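Local coordinates for protein sesquisabinene B synthase 2 (Santalum album, PDB 6A2A) that probably cyclises farnesyl diphosphate to the sesquiterpene sesquisabinene B, as a magnesium- or manganese-dependent terpene synthase, at residues 38-47 with 549-558; 77-88 with 101-111. One frame throughout, in Å; residues are numbered along the deposited sequence.

Interaction 1. Residues 38-47 with 549-558; sequences LWDYEFLQSL and TKKQGMSVLI
Ile-558 sets its CD1 over one face of the Trp-39 indole, and most of the apolar contact gathers round this pair. Ile-558 CD1 stands 4.2 Å from the centroid of the five-membered ring and only 13° off its normal, a CH-pi contact over the face; Leu-38 CB takes the opposite face near the rim. The same CD1 is pressed against Leu-47 CD1 at 3.5 Å, a tight carbon pair, and also meets Leu-44 CD2. Ile-558 carries CG1 beside its backbone N (chi1 -53°), which leaves CG2 facing the edge of the Phe-43 ring, 3.7 Å from CZ. Next to Gly-553 the indole comes so close, CH2 to CA 3.7 Å, that a beta carbon there would collide with it. Leu-38 CD1 meets Thr-549 CG2 at 3.7 Å, the two side chains roughly perpendicular.

The polar part is slight. Trp-39 NE1 gives a weak hydrogen bond to Met-554 SD (3.6 Å, 147° at the hydrogen), and the sulfur sits at the ring edge as a Met-aromatic contact. A leucine in place of Trp-39 would probably leave the thioether without its N-H donor and open a gap between Ile-558 and Gly-553.

By sequence spacing, Trp-39 is the tryptophan of the RRX8W motif of Tpsb-type plant terpene synthases, whose N-terminal segment here lies against the last helix, 546-558.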
loop_
_atom_site.group_PDB
_atom_site.type_symbol
_atom_site.label_atom_id
_atom_site.label_comp_id
_atom_site.label_asym_id
_atom_site.label_seq_id
_atom_site.Cartn_x
_atom_site.Cartn_y
_atom_site.Cartn_z
ATOM N N LEU A 38 -19.754 -8.804 -0.550
ATOM C CA LEU A 38 -20.566 -8.433 -1.696
ATOM C C LEU A 38 -19.928 -8.776 -3.021
ATOM O O LEU A 38 -20.597 -9.190 -3.922
ATOM C CB LEU A 38 -20.900 -6.954 -1.647
ATOM C CG LEU A 38 -21.762 -6.522 -0.473
ATOM C CD1 LEU A 38 -21.862 -5.025 -0.461
ATOM C CD2 LEU A 38 -23.145 -7.136 -0.566
ATOM N N TRP A 39 -18.629 -8.548 -3.114
ATOM C CA TRP A 39 -17.814 -8.886 -4.245
ATOM C C TRP A 39 -16.520 -9.462 -3.690
ATOM O O TRP A 39 -16.085 -9.083 -2.679
ATOM C CB TRP A 39 -17.509 -7.669 -5.077
ATOM C CG TRP A 39 -18.686 -7.095 -5.688
ATOM C CD1 TRP A 39 -19.270 -7.490 -6.804
ATOM C CD2 TRP A 39 -19.445 -5.997 -5.196
ATOM N NE1 TRP A 39 -20.357 -6.726 -7.064
ATOM C CE2 TRP A 39 -20.485 -5.796 -6.079
ATOM C CE3 TRP A 39 -19.337 -5.170 -4.097
ATOM C CZ2 TRP A 39 -21.416 -4.818 -5.895
ATOM C CZ3 TRP A 39 -20.245 -4.213 -3.913
ATOM C CH2 TRP A 39 -21.270 -4.024 -4.801
ATOM N N ASP A 40 -15.921 -10.382 -4.393
ATOM C CA ASP A 40 -14.689 -10.934 -3.948
ATOM C C ASP A 40 -13.588 -9.938 -4.264
ATOM O O ASP A 40 -13.691 -9.227 -5.209
ATOM C CB ASP A 40 -14.518 -12.318 -4.579
ATOM C CG ASP A 40 -13.218 -12.498 -5.248
ATOM O OD1 ASP A 40 -12.218 -12.770 -4.548
ATOM O OD2 ASP A 40 -13.194 -12.379 -6.481
ATOM N N TYR A 41 -12.550 -9.880 -3.458
ATOM C CA TYR A 41 -11.495 -8.907 -3.681
ATOM C C TYR A 41 -10.704 -8.967 -4.995
ATOM O O TYR A 41 -10.252 -7.947 -5.457
ATOM C CB TYR A 41 -10.558 -8.822 -2.507
ATOM C CG TYR A 41 -11.246 -8.499 -1.198
ATOM C CD1 TYR A 41 -12.020 -7.385 -1.060
ATOM C CD2 TYR A 41 -11.096 -9.306 -0.111
ATOM C CE1 TYR A 41 -12.630 -7.094 0.106
ATOM C CE2 TYR A 41 -11.711 -9.025 1.047
ATOM C CZ TYR A 41 -12.481 -7.917 1.154
ATOM O OH TYR A 41 -13.069 -7.671 2.330
ATOM N N GLU A 42 -10.535 -10.153 -5.573
ATOM C CA GLU A 42 -9.782 -10.276 -6.840
ATOM C C GLU A 42 -10.650 -9.677 -7.947
ATOM O O GLU A 42 -10.147 -9.057 -8.885
ATOM C CB GLU A 42 -9.348 -11.738 -7.102
ATOM C CG GLU A 42 -10.324 -12.586 -7.926
ATOM C CD GLU A 42 -9.795 -13.875 -8.561
ATOM O OE1 GLU A 42 -10.359 -14.972 -8.271
ATOM O OE2 GLU A 42 -8.852 -13.790 -9.383
ATOM N N PHE A 43 -11.966 -9.849 -7.836
ATOM C CA PHE A 43 -12.846 -9.203 -8.775
ATOM C C PHE A 43 -12.658 -7.675 -8.714
ATOM O O PHE A 43 -12.566 -6.975 -9.757
ATOM C CB PHE A 43 -14.290 -9.571 -8.493
ATOM C CG PHE A 43 -15.229 -8.822 -9.382
ATOM C CD1 PHE A 43 -15.321 -9.150 -10.722
ATOM C CD2 PHE A 43 -15.953 -7.741 -8.906
ATOM C CE1 PHE A 43 -16.171 -8.449 -11.566
ATOM C CE2 PHE A 43 -16.779 -7.024 -9.758
ATOM C CZ PHE A 43 -16.888 -7.377 -11.086
ATOM N N LEU A 44 -12.554 -7.159 -7.502
ATOM C CA LEU A 44 -12.584 -5.707 -7.312
ATOM C C LEU A 44 -11.290 -5.116 -7.882
ATOM O O LEU A 44 -11.268 -4.017 -8.442
ATOM C CB LEU A 44 -12.753 -5.400 -5.817
ATOM C CG LEU A 44 -14.173 -5.617 -5.285
ATOM C CD1 LEU A 44 -14.311 -5.226 -3.831
ATOM C CD2 LEU A 44 -15.209 -4.890 -6.124
ATOM N N GLN A 45 -10.233 -5.899 -7.743
ATOM C CA GLN A 45 -8.942 -5.579 -8.275
ATOM C C GLN A 45 -8.957 -5.704 -9.806
ATOM O O GLN A 45 -8.231 -4.987 -10.478
ATOM C CB GLN A 45 -7.905 -6.461 -7.587
ATOM C CG GLN A 45 -7.731 -6.114 -6.117
ATOM C CD GLN A 45 -7.262 -7.274 -5.285
ATOM O OE1 GLN A 45 -6.839 -8.298 -5.805
ATOM N NE2 GLN A 45 -7.332 -7.132 -3.974
ATOM N N SER A 46 -9.801 -6.563 -10.353
ATOM C CA SER A 46 -9.825 -6.784 -11.804
ATOM C C SER A 46 -10.409 -5.573 -12.537
ATOM O O SER A 46 -10.128 -5.383 -13.728
ATOM C CB SER A 46 -10.597 -8.041 -12.163
ATOM O OG SER A 46 -12.001 -7.785 -12.276
ATOM N N LEU A 47 -11.239 -4.786 -11.836
ATOM C CA LEU A 47 -12.085 -3.753 -12.462
ATOM C C LEU A 47 -11.244 -2.663 -13.124
ATOM O O LEU A 47 -11.627 -2.199 -14.196
ATOM C CB LEU A 47 -12.975 -3.087 -11.407
ATOM C CG LEU A 47 -14.213 -3.852 -10.964
ATOM C CD1 LEU A 47 -14.879 -3.087 -9.835
ATOM C CD2 LEU A 47 -15.168 -4.082 -12.128
ATOM N N THR A 549 -27.949 -2.516 -1.342
ATOM C CA THR A 549 -26.537 -2.080 -1.312
ATOM C C THR A 549 -25.828 -2.580 -2.564
ATOM O O THR A 549 -25.110 -1.870 -3.239
ATOM C CB THR A 549 -25.845 -2.618 -0.059
ATOM O OG1 THR A 549 -26.572 -2.014 1.005
ATOM C CG2 THR A 549 -24.369 -2.289 0.016
ATOM N N LYS A 550 -26.084 -3.839 -2.867
ATOM C CA LYS A 550 -25.421 -4.450 -3.965
ATOM C C LYS A 550 -25.835 -3.775 -5.255
ATOM O O LYS A 550 -24.998 -3.559 -6.135
ATOM C CB LYS A 550 -25.745 -5.948 -4.038
ATOM C CG LYS A 550 -24.971 -6.671 -5.123
ATOM C CD LYS A 550 -24.567 -8.071 -4.746
ATOM C CE LYS A 550 -23.532 -8.625 -5.703
ATOM N NZ LYS A 550 -24.186 -9.264 -6.866
ATOM N N LYS A 551 -27.116 -3.419 -5.341
ATOM C CA LYS A 551 -27.599 -2.783 -6.520
ATOM C C LYS A 551 -26.893 -1.439 -6.705
ATOM O O LYS A 551 -26.574 -1.049 -7.820
ATOM C CB LYS A 551 -29.124 -2.628 -6.416
ATOM C CG LYS A 551 -29.736 -1.869 -7.586
ATOM C CD LYS A 551 -31.172 -1.456 -7.426
ATOM C CE LYS A 551 -31.428 -0.076 -7.999
ATOM N NZ LYS A 551 -31.570 0.945 -6.927
ATOM N N GLN A 552 -26.745 -0.686 -5.611
ATOM C CA GLN A 552 -26.138 0.638 -5.690
ATOM C C GLN A 552 -24.653 0.530 -6.061
ATOM O O GLN A 552 -24.136 1.308 -6.877
ATOM C CB GLN A 552 -26.287 1.341 -4.327
ATOM C CG GLN A 552 -27.695 1.735 -3.990
ATOM C CD GLN A 552 -28.378 2.646 -4.984
ATOM O OE1 GLN A 552 -29.590 2.648 -5.021
ATOM N NE2 GLN A 552 -27.647 3.488 -5.714
ATOM N N GLY A 553 -23.923 -0.415 -5.441
ATOM C CA GLY A 553 -22.519 -0.650 -5.779
ATOM C C GLY A 553 -22.354 -1.085 -7.220
ATOM O O GLY A 553 -21.400 -0.656 -7.871
ATOM N N MET A 554 -23.296 -1.888 -7.741
ATOM C CA MET A 554 -23.183 -2.396 -9.131
ATOM C C MET A 554 -23.312 -1.208 -10.084
ATOM O O MET A 554 -22.553 -1.064 -11.029
ATOM C CB MET A 554 -24.286 -3.409 -9.469
ATOM C CG MET A 554 -24.087 -4.789 -8.858
ATOM S SD MET A 554 -22.657 -5.640 -9.598
ATOM C CE MET A 554 -22.925 -7.319 -9.025
ATOM N N SER A 555 -24.251 -0.323 -9.820
ATOM C CA SER A 555 -24.473 0.732 -10.821
ATOM C C SER A 555 -23.438 1.847 -10.691
ATOM O O SER A 555 -23.150 2.541 -11.685
ATOM C CB SER A 555 -25.862 1.265 -10.762
ATOM O OG SER A 555 -26.061 1.935 -9.560
ATOM N N VAL A 556 -22.921 2.089 -9.485
ATOM C CA VAL A 556 -22.050 3.237 -9.307
ATOM C C VAL A 556 -20.576 2.879 -9.417
ATOM O O VAL A 556 -19.851 3.642 -9.987
ATOM C CB VAL A 556 -22.418 3.989 -8.012
ATOM C CG1 VAL A 556 -21.416 5.068 -7.668
ATOM C CG2 VAL A 556 -23.810 4.572 -8.211
ATOM N N LEU A 557 -20.152 1.672 -9.009
ATOM C CA LEU A 557 -18.751 1.361 -8.961
ATOM C C LEU A 557 -18.345 0.311 -10.005
ATOM O O LEU A 557 -17.209 0.384 -10.555
ATOM C CB LEU A 557 -18.440 0.863 -7.555
ATOM C CG LEU A 557 -17.010 0.408 -7.318
ATOM C CD1 LEU A 557 -16.018 1.545 -7.493
ATOM C CD2 LEU A 557 -16.870 -0.188 -5.923
ATOM N N ILE A 558 -19.201 -0.686 -10.213
ATOM C CA ILE A 558 -18.811 -1.899 -10.969
ATOM C C ILE A 558 -19.083 -1.754 -12.472
ATOM O O ILE A 558 -18.213 -2.086 -13.275
ATOM C CB ILE A 558 -19.553 -3.139 -10.463
ATOM C CG1 ILE A 558 -19.437 -3.366 -8.948
ATOM C CG2 ILE A 558 -19.114 -4.371 -11.256
ATOM C CD1 ILE A 558 -18.053 -3.452 -8.429
#

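Interaction 2. Residues 77-88 with 101-111; sequences EPLTKLEFIDTV and VKEAVVMVSKY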
loop_
_atom_site.group_PDB
_atom_site.type_symbol
_atom_site.label_atom_id
_atom_site.label_comp_id
_atom_site.label_asym_id
_atom_site.label_seq_id
_atom_site.Cartn_x
_atom_site.Cartn_y
_atom_site.Cartn_z
ATOM N N GLU A 77 -33.750 31.999 -21.797
ATOM C CA GLU A 77 -34.686 32.564 -20.858
ATOM C C GLU A 77 -34.254 32.143 -19.445
ATOM O O GLU A 77 -33.651 31.075 -19.290
ATOM C CB GLU A 77 -36.110 32.088 -21.127
ATOM C CG GLU A 77 -36.649 32.515 -22.493
ATOM C CD GLU A 77 -36.618 34.013 -22.723
ATOM O OE1 GLU A 77 -36.964 34.773 -21.804
ATOM O OE2 GLU A 77 -36.247 34.402 -23.835
ATOM N N PRO A 78 -34.506 32.994 -18.441
ATOM C CA PRO A 78 -33.967 32.749 -17.094
ATOM C C PRO A 78 -34.470 31.441 -16.466
ATOM O O PRO A 78 -33.690 30.733 -15.806
ATOM C CB PRO A 78 -34.480 33.892 -16.221
ATOM C CG PRO A 78 -35.583 34.526 -17.072
ATOM C CD PRO A 78 -35.045 34.353 -18.469
ATOM N N LEU A 79 -35.749 31.133 -16.617
ATOM C CA LEU A 79 -36.221 29.857 -16.043
ATOM C C LEU A 79 -35.497 28.701 -16.727
ATOM O O LEU A 79 -35.105 27.719 -16.070
ATOM C CB LEU A 79 -37.733 29.742 -16.185
ATOM C CG LEU A 79 -38.320 28.450 -15.625
ATOM C CD1 LEU A 79 -38.019 28.324 -14.135
ATOM C CD2 LEU A 79 -39.815 28.394 -15.886
ATOM N N THR A 80 -35.306 28.805 -18.042
ATOM C CA THR A 80 -34.714 27.747 -18.813
ATOM C C THR A 80 -33.259 27.583 -18.359
ATOM O O THR A 80 -32.777 26.488 -18.244
ATOM C CB THR A 80 -34.835 28.044 -20.323
ATOM O OG1 THR A 80 -36.244 28.133 -20.604
ATOM C CG2 THR A 80 -34.200 26.980 -21.176
ATOM N N LYS A 81 -32.565 28.687 -18.086
ATOM C CA LYS A 81 -31.195 28.590 -17.627
ATOM C C LYS A 81 -31.170 27.949 -16.225
ATOM O O LYS A 81 -30.305 27.139 -15.981
ATOM C CB LYS A 81 -30.532 29.977 -17.636
ATOM C CG LYS A 81 -29.065 30.026 -17.208
ATOM C CD LYS A 81 -28.121 29.082 -17.963
ATOM C CE LYS A 81 -27.952 29.369 -19.444
ATOM N NZ LYS A 81 -27.106 30.553 -19.683
ATOM N N LEU A 82 -32.088 28.286 -15.346
ATOM C CA LEU A 82 -32.042 27.654 -13.980
ATOM C C LEU A 82 -32.284 26.148 -14.140
ATOM O O LEU A 82 -31.672 25.326 -13.483
ATOM C CB LEU A 82 -33.095 28.251 -13.066
ATOM C CG LEU A 82 -32.858 29.673 -12.548
ATOM C CD1 LEU A 82 -33.940 30.055 -11.607
ATOM C CD2 LEU A 82 -31.507 29.861 -11.872
ATOM N N GLU A 83 -33.211 25.783 -15.019
ATOM C CA GLU A 83 -33.528 24.396 -15.210
ATOM C C GLU A 83 -32.303 23.666 -15.758
ATOM O O GLU A 83 -32.024 22.530 -15.322
ATOM C CB GLU A 83 -34.783 24.257 -16.108
ATOM C CG GLU A 83 -36.069 24.521 -15.409
ATOM C CD GLU A 83 -37.272 24.626 -16.355
ATOM O OE1 GLU A 83 -37.032 24.678 -17.590
ATOM O OE2 GLU A 83 -38.406 24.660 -15.871
ATOM N N PHE A 84 -31.505 24.280 -16.642
ATOM C CA PHE A 84 -30.406 23.654 -17.227
ATOM C C PHE A 84 -29.297 23.441 -16.179
ATOM O O PHE A 84 -28.711 22.345 -16.129
ATOM C CB PHE A 84 -29.858 24.508 -18.368
ATOM C CG PHE A 84 -28.878 23.816 -19.259
ATOM C CD1 PHE A 84 -29.312 22.928 -20.223
ATOM C CD2 PHE A 84 -27.515 24.046 -19.150
ATOM C CE1 PHE A 84 -28.417 22.275 -21.044
ATOM C CE2 PHE A 84 -26.624 23.387 -19.976
ATOM C CZ PHE A 84 -27.079 22.506 -20.930
ATOM N N ILE A 85 -29.012 24.467 -15.384
ATOM C CA ILE A 85 -27.921 24.310 -14.372
ATOM C C ILE A 85 -28.389 23.386 -13.228
ATOM O O ILE A 85 -27.532 22.724 -12.607
ATOM C CB ILE A 85 -27.416 25.677 -13.865
ATOM C CG1 ILE A 85 -28.518 26.502 -13.216
ATOM C CG2 ILE A 85 -26.718 26.450 -14.978
ATOM C CD1 ILE A 85 -28.019 27.612 -12.330
ATOM N N ASP A 86 -29.679 23.300 -12.942
ATOM C CA ASP A 86 -30.241 22.278 -12.009
ATOM C C ASP A 86 -29.974 20.881 -12.550
ATOM O O ASP A 86 -29.523 20.032 -11.853
ATOM C CB ASP A 86 -31.689 22.524 -11.676
ATOM C CG ASP A 86 -32.164 21.717 -10.454
ATOM O OD1 ASP A 86 -31.387 21.727 -9.441
ATOM O OD2 ASP A 86 -33.303 21.152 -10.472
ATOM N N THR A 87 -30.176 20.691 -13.859
ATOM C CA THR A 87 -29.870 19.425 -14.565
ATOM C C THR A 87 -28.383 19.089 -14.526
ATOM O O THR A 87 -27.995 17.945 -14.247
ATOM C CB THR A 87 -30.353 19.533 -16.039
ATOM O OG1 THR A 87 -31.741 19.803 -15.966
ATOM C CG2 THR A 87 -30.122 18.274 -16.821
ATOM N N VAL A 88 -27.539 20.070 -14.749
ATOM C CA VAL A 88 -26.096 19.861 -14.708
ATOM C C VAL A 88 -25.689 19.340 -13.314
ATOM O O VAL A 88 -24.937 18.430 -13.183
ATOM C CB VAL A 88 -25.317 21.182 -15.013
ATOM C CG1 VAL A 88 -23.839 21.050 -14.763
ATOM C CG2 VAL A 88 -25.517 21.633 -16.429
ATOM N N VAL A 101 -21.425 27.727 -13.750
ATOM C CA VAL A 101 -22.728 27.588 -13.089
ATOM C C VAL A 101 -22.952 28.783 -12.171
ATOM O O VAL A 101 -24.055 29.322 -12.114
ATOM C CB VAL A 101 -22.852 26.255 -12.331
ATOM C CG1 VAL A 101 -24.032 26.259 -11.402
ATOM C CG2 VAL A 101 -22.884 25.095 -13.301
ATOM N N LYS A 102 -21.904 29.187 -11.422
ATOM C CA LYS A 102 -22.091 30.254 -10.480
ATOM C C LYS A 102 -22.427 31.549 -11.246
ATOM O O LYS A 102 -23.292 32.331 -10.836
ATOM C CB LYS A 102 -20.829 30.451 -9.629
ATOM C CG LYS A 102 -20.895 31.612 -8.645
ATOM C CD LYS A 102 -22.090 31.560 -7.712
ATOM C CE LYS A 102 -22.001 32.568 -6.586
ATOM N NZ LYS A 102 -20.730 32.421 -5.829
ATOM N N GLU A 103 -21.706 31.742 -12.331
ATOM C CA GLU A 103 -21.840 32.938 -13.168
ATOM C C GLU A 103 -23.233 32.945 -13.786
ATOM O O GLU A 103 -23.895 33.952 -13.759
ATOM C CB GLU A 103 -20.691 32.988 -14.178
ATOM C CG GLU A 103 -19.355 33.228 -13.474
ATOM C CD GLU A 103 -18.146 33.535 -14.334
ATOM O OE1 GLU A 103 -17.965 32.868 -15.376
ATOM O OE2 GLU A 103 -17.374 34.436 -13.941
ATOM N N ALA A 104 -23.729 31.785 -14.193
ATOM C CA ALA A 104 -25.110 31.715 -14.657
ATOM C C ALA A 104 -26.081 32.106 -13.549
ATOM O O ALA A 104 -27.004 32.847 -13.807
ATOM C CB ALA A 104 -25.420 30.344 -15.247
ATOM N N VAL A 105 -25.885 31.621 -12.308
ATOM C CA VAL A 105 -26.805 31.878 -11.221
ATOM C C VAL A 105 -26.819 33.366 -10.867
ATOM O O VAL A 105 -27.875 33.937 -10.583
ATOM C CB VAL A 105 -26.416 31.033 -9.993
ATOM C CG1 VAL A 105 -27.061 31.521 -8.708
ATOM C CG2 VAL A 105 -26.764 29.593 -10.277
ATOM N N VAL A 106 -25.639 33.941 -10.836
ATOM C CA VAL A 106 -25.496 35.388 -10.536
ATOM C C VAL A 106 -26.276 36.209 -11.587
ATOM O O VAL A 106 -27.121 37.039 -11.230
ATOM C CB VAL A 106 -24.010 35.795 -10.498
ATOM C CG1 VAL A 106 -23.847 37.309 -10.444
ATOM C CG2 VAL A 106 -23.272 35.151 -9.325
ATOM N N MET A 107 -25.983 35.950 -12.837
ATOM C CA MET A 107 -26.755 36.525 -14.012
ATOM C C MET A 107 -28.262 36.444 -13.760
ATOM O O MET A 107 -28.978 37.473 -13.756
ATOM C CB MET A 107 -26.437 35.767 -15.302
ATOM C CG MET A 107 -25.250 36.316 -16.088
ATOM S SD MET A 107 -25.735 37.437 -17.429
ATOM C CE MET A 107 -24.558 38.770 -17.184
ATOM N N VAL A 108 -28.793 35.245 -13.480
ATOM C CA VAL A 108 -30.199 35.150 -13.212
ATOM C C VAL A 108 -30.551 36.022 -11.997
ATOM O O VAL A 108 -31.670 36.588 -11.944
ATOM C CB VAL A 108 -30.682 33.685 -13.053
ATOM C CG1 VAL A 108 -32.123 33.595 -12.637
ATOM C CG2 VAL A 108 -30.472 32.890 -14.318
ATOM N N SER A 109 -29.655 36.177 -10.998
ATOM C CA SER A 109 -30.099 36.952 -9.837
ATOM C C SER A 109 -30.205 38.443 -10.234
ATOM O O SER A 109 -30.896 39.179 -9.562
ATOM C CB SER A 109 -29.219 36.755 -8.607
ATOM O OG SER A 109 -27.979 37.405 -8.773
ATOM N N LYS A 110 -29.558 38.819 -11.320
ATOM C CA LYS A 110 -29.457 40.231 -11.811
ATOM C C LYS A 110 -30.486 40.530 -12.920
ATOM O O LYS A 110 -30.616 41.679 -13.353
ATOM C CB LYS A 110 -28.053 40.476 -12.379
ATOM C CG LYS A 110 -26.916 40.566 -11.364
ATOM C CD LYS A 110 -27.379 40.880 -9.960
ATOM C CE LYS A 110 -26.542 41.928 -9.256
ATOM N NZ LYS A 110 -25.475 41.327 -8.421
ATOM N N TYR A 111 -31.164 39.513 -13.451
ATOM C CA TYR A 111 -32.231 39.718 -14.438
ATOM C C TYR A 111 -33.281 40.645 -13.833
ATOM O O TYR A 111 -33.833 40.376 -12.779
ATOM C CB TYR A 111 -32.840 38.369 -14.818
ATOM C CG TYR A 111 -33.700 38.377 -16.048
ATOM C CD1 TYR A 111 -35.053 38.647 -15.967
ATOM C CD2 TYR A 111 -33.170 38.044 -17.282
ATOM C CE1 TYR A 111 -35.851 38.641 -17.099
ATOM C CE2 TYR A 111 -33.957 38.023 -18.415
ATOM C CZ TYR A 111 -35.304 38.316 -18.329
ATOM O OH TYR A 111 -36.070 38.281 -19.471
HETATM O O HOH W 1 -35.231 37.046 -21.475
#
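Pro-78 turns the CG-CD edge of its pyrrolidine onto one face of the Tyr-111 ring, with CG over its centre, 4.0 Å from the centroid and 9° off the normal, a CH-pi contact. The tyrosine extends away from its own backbone N (chi1 -166°), which swings the phenol back across the start of helix 78-90. There the oxygen of one water lies 2.5 Å from Tyr-111 OH and 2.9 Å from Glu-77 OE1, to which it donates.

One turn deeper, Leu-82 and Val-108 meet at a slant: Leu-82 CD2 lies between the two methyls of the valine, 3.9 Å from Val-108 CG1 and 4.0 Å from Val-108 CG2, and CG2 also comes near Pro-78 O. Lys-81 is folded at three successive torsions, laying its CD 4.0 Å from Ala-104 CB and returning NZ to the carbonyls of Ile-72 and Gln-74. Ile-85 points CG2 at the same Ala-104 methyl (4.1 Å), and its CB rests against Val-101 CG1. The small alanine thus receives both an aliphatic lysine chain and a branched isoleucine.

The helices run antiparallel, their segment axes 154° apart in direction and 10.1 Å apart at closest approach. Trp-116 meets Tyr-111 with ring planes nearly perpendicular and also touches Pro-78 and Leu-82. Helix 121-133 packs on Leu-79 and Val-105, and helix 55-73 on Phe-84 and Ile-85.

The centres of interactions 1 and 2 lie 37 Å apart and their nearest atoms about 15 Å, so neither touches the other. In sequence they are nested: interaction 1 joins segments 502 residues apart, near the two ends of the modelled chain, whereas 77-88 and 101-111 form a local helical hairpin inside that loop. Helix 220-232 contacts both, through Tyr-222 and Arg-225 beside 549-558 and through Phe-227 and Tyr-231 against Thr-87. Both contacts lie away from the magnesium-binding residues Asp-316, Asp-320, Glu-394 and Asn-460; interaction 1 ties the N-terminal segment to the last helix, and interaction 2 pairs two successive helices.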